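Local coordinates for multicopper oxidase (Arthrobacter sp. FB24, PDB 3GDC), which probably oxidises laccase-type phenolic substrates, passing their electrons through bound copper ions to molecular oxygen, which is reduced to water, at residues Y131-S136 / K144-G149; P137-I142 / V212-P217; G225-Y230 / S240-T245. All blocks are in the same frame, centred on the assembly; numbering follows the deposited sequence.

Interaction 1 of 3, residues Y131-S136 / K144-G149. With CU (copper (II) ion), chain D; CU (copper (II) ion), chain E; CU (copper (II) ion), chain O.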
# COMPACT_ATOMS: atom_id res chain seq x y z
N TYR A 131 12.50 6.81 -14.90
CA TYR A 131 13.89 6.41 -15.01
C TYR A 131 14.64 7.01 -13.82
O TYR A 131 14.21 8.02 -13.23
CB TYR A 131 14.49 6.86 -16.36
CG TYR A 131 14.54 8.36 -16.55
CD1 TYR A 131 15.65 9.10 -16.13
CD2 TYR A 131 13.47 9.05 -17.13
CE1 TYR A 131 15.70 10.49 -16.29
CE2 TYR A 131 13.50 10.45 -17.29
CZ TYR A 131 14.63 11.16 -16.86
OH TYR A 131 14.68 12.52 -17.00
N HIS A 132 15.74 6.37 -13.44
CA HIS A 132 16.58 6.90 -12.36
C HIS A 132 17.96 6.27 -12.40
O HIS A 132 18.17 5.27 -13.09
CB HIS A 132 15.92 6.70 -10.98
CG HIS A 132 15.61 5.27 -10.65
ND1 HIS A 132 16.56 4.39 -10.19
CD2 HIS A 132 14.45 4.58 -10.71
CE1 HIS A 132 16.01 3.21 -9.99
NE2 HIS A 132 14.72 3.30 -10.30
N CYS A 133 18.90 6.85 -11.67
CA CYS A 133 20.24 6.30 -11.63
C CYS A 133 20.25 4.97 -10.87
O CYS A 133 19.48 4.79 -9.91
CB CYS A 133 21.22 7.29 -11.01
SG CYS A 133 22.90 6.65 -10.91
N HIS A 134 21.11 4.05 -11.28
CA HIS A 134 21.19 2.76 -10.58
C HIS A 134 22.60 2.44 -10.05
O HIS A 134 22.93 1.28 -9.79
CB HIS A 134 20.63 1.64 -11.46
CG HIS A 134 20.02 0.51 -10.69
ND1 HIS A 134 20.77 -0.32 -9.89
CD2 HIS A 134 18.74 0.09 -10.58
CE1 HIS A 134 19.97 -1.22 -9.32
NE2 HIS A 134 18.74 -0.98 -9.72
N GLN A 135 23.42 3.47 -9.91
CA GLN A 135 24.74 3.34 -9.29
C GLN A 135 24.62 3.10 -7.78
O GLN A 135 23.75 3.68 -7.11
CB GLN A 135 25.57 4.60 -9.58
CG GLN A 135 27.02 4.58 -9.06
CD GLN A 135 27.94 3.67 -9.86
OE1 GLN A 135 28.98 3.21 -9.36
NE2 GLN A 135 27.57 3.41 -11.10
N SER A 136 25.49 2.24 -7.25
CA SER A 136 25.57 2.02 -5.81
C SER A 136 26.53 3.03 -5.17
O SER A 136 27.54 3.38 -5.79
CB SER A 136 26.02 0.59 -5.49
OG SER A 136 25.14 -0.36 -6.08
N LYS A 144 19.54 12.07 -4.37
CA LYS A 144 20.20 13.33 -4.73
C LYS A 144 19.60 14.02 -5.95
O LYS A 144 19.92 15.17 -6.24
CB LYS A 144 21.72 13.16 -4.87
CG LYS A 144 22.42 12.78 -3.56
CD LYS A 144 23.02 13.97 -2.86
CE LYS A 144 24.33 14.39 -3.49
NZ LYS A 144 24.92 15.57 -2.78
N GLY A 145 18.70 13.34 -6.67
CA GLY A 145 17.90 14.01 -7.68
C GLY A 145 17.83 13.33 -9.04
O GLY A 145 17.14 13.82 -9.93
N LEU A 146 18.53 12.20 -9.19
CA LEU A 146 18.63 11.53 -10.49
C LEU A 146 17.41 10.65 -10.81
O LEU A 146 17.45 9.42 -10.67
CB LEU A 146 19.94 10.75 -10.62
CG LEU A 146 21.21 11.61 -10.61
CD1 LEU A 146 22.43 10.70 -10.51
CD2 LEU A 146 21.32 12.53 -11.83
N TYR A 147 16.33 11.29 -11.23
CA TYR A 147 15.11 10.59 -11.64
C TYR A 147 14.25 11.48 -12.51
O TYR A 147 14.37 12.71 -12.46
CB TYR A 147 14.30 10.13 -10.43
CG TYR A 147 14.21 11.20 -9.34
CD1 TYR A 147 13.38 12.31 -9.50
CD2 TYR A 147 14.98 11.10 -8.18
CE1 TYR A 147 13.30 13.31 -8.50
CE2 TYR A 147 14.91 12.09 -7.19
CZ TYR A 147 14.06 13.19 -7.37
OH TYR A 147 13.99 14.18 -6.40
N GLY A 148 13.38 10.87 -13.31
CA GLY A 148 12.41 11.64 -14.09
C GLY A 148 11.34 10.71 -14.60
O GLY A 148 11.44 9.48 -14.43
N GLY A 149 10.31 11.29 -15.20
CA GLY A 149 9.19 10.55 -15.73
C GLY A 149 9.47 10.09 -17.16
O GLY A 149 10.24 10.73 -17.89
CU CU D . 24.21 8.08 -9.91
CU CU E . 13.16 1.94 -10.08
CU CU O . 17.16 -2.06 -9.50

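Interaction 2 of 3, residues P137-I142 / V212-P217. With CU (copper (II) ion), chain D.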
# COMPACT_ATOMS: atom_id res chain seq x y z
N PRO A 137 26.24 3.50 -3.94
CA PRO A 137 25.09 3.18 -3.08
C PRO A 137 23.79 3.75 -3.62
O PRO A 137 23.72 4.94 -3.94
CB PRO A 137 25.44 3.88 -1.76
CG PRO A 137 26.36 4.96 -2.14
CD PRO A 137 27.15 4.45 -3.29
N LEU A 138 22.78 2.88 -3.73
CA LEU A 138 21.50 3.20 -4.36
C LEU A 138 20.78 4.42 -3.79
O LEU A 138 20.25 5.23 -4.56
CB LEU A 138 20.56 1.98 -4.32
CG LEU A 138 20.38 1.04 -5.52
CD1 LEU A 138 19.39 1.61 -6.55
CD2 LEU A 138 21.71 0.68 -6.17
N ALA A 139 20.73 4.54 -2.46
CA ALA A 139 19.88 5.59 -1.85
C ALA A 139 20.26 7.02 -2.26
O ALA A 139 19.40 7.74 -2.77
CB ALA A 139 19.79 5.44 -0.31
N PRO A 140 21.53 7.44 -2.05
CA PRO A 140 21.92 8.79 -2.47
C PRO A 140 21.85 9.02 -3.98
O PRO A 140 21.56 10.13 -4.40
CB PRO A 140 23.37 8.92 -1.99
CG PRO A 140 23.84 7.55 -1.76
CD PRO A 140 22.65 6.75 -1.37
N HIS A 141 22.09 7.99 -4.78
CA HIS A 141 22.07 8.17 -6.24
C HIS A 141 20.67 8.47 -6.78
O HIS A 141 20.54 9.22 -7.74
CB HIS A 141 22.75 7.00 -6.96
CG HIS A 141 24.24 7.10 -6.93
ND1 HIS A 141 24.96 7.74 -7.92
CD2 HIS A 141 25.15 6.68 -6.02
CE1 HIS A 141 26.25 7.69 -7.62
NE2 HIS A 141 26.39 7.05 -6.47
N ILE A 142 19.64 7.94 -6.13
CA ILE A 142 18.26 8.33 -6.47
C ILE A 142 17.89 9.61 -5.70
O ILE A 142 17.40 10.58 -6.29
CB ILE A 142 17.24 7.19 -6.19
CG1 ILE A 142 17.56 5.95 -7.04
CG2 ILE A 142 15.80 7.65 -6.51
CD1 ILE A 142 16.74 4.71 -6.67
N VAL A 212 8.92 8.87 -6.37
CA VAL A 212 10.35 8.54 -6.24
C VAL A 212 10.89 8.68 -4.80
O VAL A 212 12.08 8.56 -4.57
CB VAL A 212 11.23 9.32 -7.22
CG1 VAL A 212 10.77 9.11 -8.64
CG2 VAL A 212 11.23 10.82 -6.86
N LEU A 213 9.99 8.94 -3.85
CA LEU A 213 10.41 9.21 -2.48
C LEU A 213 11.31 8.11 -1.91
O LEU A 213 10.94 6.94 -1.87
CB LEU A 213 9.18 9.44 -1.59
CG LEU A 213 9.43 9.66 -0.10
CD1 LEU A 213 10.25 10.94 0.13
CD2 LEU A 213 8.07 9.75 0.58
N GLU A 214 12.50 8.50 -1.48
CA GLU A 214 13.43 7.58 -0.86
C GLU A 214 13.25 7.61 0.66
O GLU A 214 12.68 8.58 1.21
CB GLU A 214 14.87 7.95 -1.27
CG GLU A 214 15.96 6.99 -0.78
CD GLU A 214 15.66 5.55 -1.18
OE1 GLU A 214 15.97 5.20 -2.33
OE2 GLU A 214 15.09 4.80 -0.34
N TYR A 215 13.70 6.54 1.32
CA TYR A 215 13.75 6.42 2.80
C TYR A 215 12.39 6.06 3.42
O TYR A 215 12.27 5.03 4.11
CB TYR A 215 14.40 7.65 3.46
CG TYR A 215 15.78 7.98 2.90
CD1 TYR A 215 16.87 7.14 3.12
CD2 TYR A 215 15.99 9.15 2.16
CE1 TYR A 215 18.12 7.44 2.60
CE2 TYR A 215 17.25 9.45 1.63
CZ TYR A 215 18.30 8.59 1.86
OH TYR A 215 19.55 8.89 1.35
N ASP A 216 11.38 6.88 3.18
CA ASP A 216 10.01 6.59 3.64
C ASP A 216 9.38 5.53 2.74
O ASP A 216 9.45 5.64 1.51
CB ASP A 216 9.17 7.86 3.62
CG ASP A 216 9.66 8.91 4.61
OD1 ASP A 216 9.52 8.69 5.84
OD2 ASP A 216 10.17 9.96 4.16
N PRO A 217 8.76 4.49 3.33
CA PRO A 217 8.29 3.37 2.51
C PRO A 217 7.07 3.64 1.61
O PRO A 217 6.88 2.93 0.62
CB PRO A 217 7.95 2.29 3.55
CG PRO A 217 7.63 3.05 4.80
CD PRO A 217 8.48 4.29 4.77
CU CU D . 24.21 8.08 -9.91

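Interaction 3 of 3, residues G225-Y230 / S240-T245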
# COMPACT_ATOMS: atom_id res chain seq x y z
N GLY A 225 -12.35 17.81 -2.08
CA GLY A 225 -13.62 18.06 -2.77
C GLY A 225 -13.82 17.37 -4.11
O GLY A 225 -14.76 17.67 -4.84
N ASN A 226 -12.94 16.42 -4.42
CA ASN A 226 -12.91 15.83 -5.75
C ASN A 226 -12.58 14.34 -5.72
O ASN A 226 -12.02 13.85 -4.74
CB ASN A 226 -11.90 16.59 -6.62
CG ASN A 226 -12.43 17.95 -7.05
OD1 ASN A 226 -13.13 18.07 -8.05
ND2 ASN A 226 -12.12 18.98 -6.27
N PHE A 227 -12.95 13.64 -6.78
CA PHE A 227 -12.69 12.22 -6.92
C PHE A 227 -12.08 12.00 -8.30
O PHE A 227 -12.35 12.77 -9.23
CB PHE A 227 -13.97 11.41 -6.77
CG PHE A 227 -14.32 11.10 -5.35
CD1 PHE A 227 -14.75 12.11 -4.50
CD2 PHE A 227 -14.19 9.81 -4.85
CE1 PHE A 227 -15.06 11.84 -3.17
CE2 PHE A 227 -14.49 9.53 -3.52
CZ PHE A 227 -14.92 10.55 -2.69
N PHE A 228 -11.23 10.99 -8.42
CA PHE A 228 -10.58 10.70 -9.69
C PHE A 228 -10.63 9.21 -9.99
O PHE A 228 -10.73 8.40 -9.07
CB PHE A 228 -9.12 11.19 -9.69
CG PHE A 228 -8.32 10.76 -8.50
CD1 PHE A 228 -7.68 9.52 -8.48
CD2 PHE A 228 -8.17 11.61 -7.39
CE1 PHE A 228 -6.94 9.10 -7.37
CE2 PHE A 228 -7.42 11.20 -6.29
CZ PHE A 228 -6.80 9.95 -6.29
N HIS A 229 -10.57 8.86 -11.27
CA HIS A 229 -10.33 7.48 -11.66
C HIS A 229 -8.84 7.25 -11.68
O HIS A 229 -8.09 8.11 -12.14
CB HIS A 229 -10.94 7.17 -13.04
CG HIS A 229 -12.42 6.96 -12.99
ND1 HIS A 229 -13.32 7.95 -13.30
CD2 HIS A 229 -13.15 5.88 -12.63
CE1 HIS A 229 -14.55 7.49 -13.15
NE2 HIS A 229 -14.47 6.23 -12.75
N TYR A 230 -8.40 6.12 -11.14
CA TYR A 230 -6.98 5.84 -11.07
C TYR A 230 -6.60 4.62 -11.91
O TYR A 230 -7.26 3.58 -11.84
CB TYR A 230 -6.54 5.65 -9.61
CG TYR A 230 -5.06 5.43 -9.46
CD1 TYR A 230 -4.15 6.44 -9.76
CD2 TYR A 230 -4.57 4.21 -9.02
CE1 TYR A 230 -2.78 6.24 -9.61
CE2 TYR A 230 -3.20 4.00 -8.87
CZ TYR A 230 -2.32 5.01 -9.16
OH TYR A 230 -0.97 4.80 -9.03
N SER A 240 -8.77 1.21 -12.13
CA SER A 240 -8.82 0.25 -11.05
C SER A 240 -9.71 0.74 -9.91
O SER A 240 -10.32 -0.06 -9.19
CB SER A 240 -7.42 -0.07 -10.53
OG SER A 240 -6.88 0.98 -9.74
N GLU A 241 -9.77 2.06 -9.75
CA GLU A 241 -10.38 2.69 -8.58
C GLU A 241 -11.04 4.00 -8.94
O GLU A 241 -10.64 4.66 -9.90
CB GLU A 241 -9.32 2.95 -7.50
CG GLU A 241 -8.96 1.72 -6.67
CD GLU A 241 -8.04 2.03 -5.49
OE1 GLU A 241 -8.42 2.83 -4.61
OE2 GLU A 241 -6.93 1.43 -5.43
N TYR A 242 -12.05 4.38 -8.17
CA TYR A 242 -12.59 5.73 -8.22
C TYR A 242 -12.54 6.23 -6.78
O TYR A 242 -13.22 5.69 -5.91
CB TYR A 242 -14.03 5.72 -8.77
CG TYR A 242 -14.67 7.08 -8.91
CD1 TYR A 242 -14.18 8.01 -9.83
CD2 TYR A 242 -15.79 7.44 -8.15
CE1 TYR A 242 -14.76 9.26 -9.99
CE2 TYR A 242 -16.38 8.71 -8.31
CZ TYR A 242 -15.86 9.60 -9.24
OH TYR A 242 -16.42 10.85 -9.41
N THR A 243 -11.72 7.24 -6.53
CA THR A 243 -11.38 7.61 -5.15
C THR A 243 -10.83 9.02 -5.03
O THR A 243 -10.65 9.71 -6.03
CB THR A 243 -10.39 6.57 -4.54
OG1 THR A 243 -10.27 6.80 -3.13
CG2 THR A 243 -9.03 6.64 -5.22
N ASP A 244 -10.57 9.46 -3.80
CA ASP A 244 -9.94 10.77 -3.58
C ASP A 244 -8.56 10.68 -2.96
O ASP A 244 -7.90 11.70 -2.79
CB ASP A 244 -10.85 11.69 -2.75
CG ASP A 244 -11.21 11.08 -1.39
OD1 ASP A 244 -10.47 10.21 -0.90
OD2 ASP A 244 -12.24 11.49 -0.82
N THR A 245 -8.13 9.46 -2.61
CA THR A 245 -6.84 9.22 -1.96
C THR A 245 -6.22 7.95 -2.53
O THR A 245 -6.88 6.92 -2.59
CB THR A 245 -7.00 9.04 -0.43
OG1 THR A 245 -7.66 10.19 0.12
CG2 THR A 245 -5.65 8.87 0.25
O HOH W 1 -12.93 14.03 -1.62

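Interaction 1 of 3, residues Y131-S136 / K144-G149
Leu146 O is held by two neighbouring residues: Cys133 N donates a hydrogen bond of 3.1 Å to it, and His132 CA brings a CA-H...O contact at 3.2 Å. One step on, Tyr131 and Gly148 form an antiparallel hydrogen-bonded pair, with Tyr131 N to Gly148 O at 2.9 Å. Tyr131 CG sits between the backbone N and the carbonyl carbon (chi1 63°), and the ring lies over the glycine, whose CA is 3.9 Å from the ring centroid; Gly149 O meets the rim at CE2, 3.3 Å away. Tyr131 OH is hydrogen-bonded to Pro66 O. An alanine in place of Tyr131 would probably uncover Gly148 and leave Pro66 O without its hydroxyl partner. This backbone frames the His-Cys-His motif of multicopper oxidases. Cys133 SG binds its copper at 2.2 Å, consistent with a type 1 site completed by His88 and His141. His132 NE2 binds another copper with His93 and with His271 of a second subunit, and His134 NE2 a third with His224 and His269 of that subunit. His132 ND1 donates a nearly straight bond (171°) to Cys133 O, 3.0 Å away, from above the carbonyl plane; with the copper on NE2 this fixes the turn of the imidazole. Leu146 CD1 packs on Cys133 CB.

Interaction 2 of 3, residues P137-I142 / V212-P217
The short helix 138-143, which carries a ligand of the Cys-containing copper site, presents Ala139 and Ile142 to Glu214 and Tyr215 in the loop between strands 205-211 and 218-223. No hydrogen bond crosses the contact; it rests on van der Waals touches alone. Ala139 CB lies 3.8 Å from Tyr215 OH and 3.9 Å from Tyr215 CE1, meeting the phenol obliquely at its hydroxyl end. Glu214 adds its CG, 4.2 Å from the same Ala139 CB.

The glutamate is folded back on its own loop. CG is anti to the backbone N (chi1 -175°), which sets it over the centre of the Tyr215 ring, 3.5 Å above its plane; the bend at chi2 then turns CD and the carboxylate aside, and OE2 accepts Tyr215 N at 2.8 Å on its anti side. The other oxygen, OE1, is hydrogen-bonded to Thr273 of a second subunit, so both carboxylate oxygens have partners, which is likely to hold the group in place. Further along, Ile142 approaches the loop through CG2, 4.3 Å from Val212 O, an oxygen that also accepts a hydrogen bond from Gln250. On another side of the helix, His141 ND1 binds copper at 2.2 Å, with Pro137 O in the plane of the imidazole at its edge. A copper-binding helix of one cupredoxin domain resting on a loop of the next, beside a subunit boundary, is in keeping with a trimeric two-domain multicopper oxidase.

Interaction 3 of 3, residues G225-Y230 / S240-T245
A beta hairpin of the second cupredoxin-like domain, strands 228-232 and 241-243, gathers Phe227, His229 and Tyr242 into an aromatic cluster. Tyr242 CG is anti to the backbone N (chi1 -178°), and its ring crosses the imidazole of His229 obliquely, planes 38° apart, with Tyr242 CD1 over that ring's face, 3.3 Å above its centre. Phe227 joins through its methylene: CB stands over the face of the Tyr242 ring, 4.0 Å from its centroid. The Phe227 ring is itself covered by Asp244 CB, 4.1 Å above its centre. Backbone hydrogen bonds join the two strands, among them Phe228 N to Thr243 O at 2.8 Å and Ser240 N to Tyr230 O, also 2.8 Å. Thr243 O also lies over the face of the Phe228 ring, 3.3 Å above its centre. One water donates to both Asn226 O and Asp244 OD2, 2.8 Å from the latter, while Asp244 OD1 forms a salt bridge with Arg253 of a third subunit. Strand 241-243 is the outermost of its sheet within the chain; strand 228-232 pairs on its other side with strand 253-258, antiparallel, and Phe228 and Tyr230 pack against Leu256 of that strand and Ile246 of strand 245-249 in the other sheet.

Interactions 1 and 2 interlock: their segments alternate along the chain, their centres are about 9 Å apart, and helix 138-143 links strand 127-132 to strand 147-153. Both reach the same copper ion, through Cys133 and His141. Interaction 2 also ties the first cupredoxin-like domain to the second. Interaction 3 comes later in the chain, wholly in the second domain, its centre about 29 Å from that of interaction 1 and about 27 Å from that of interaction 2. Interactions 1 and 2 border the second subunit, where His132 and His134 share coppers with its histidines, and interaction 3 borders the third: consistent with a trimer that assembles copper clusters at its subunit boundaries.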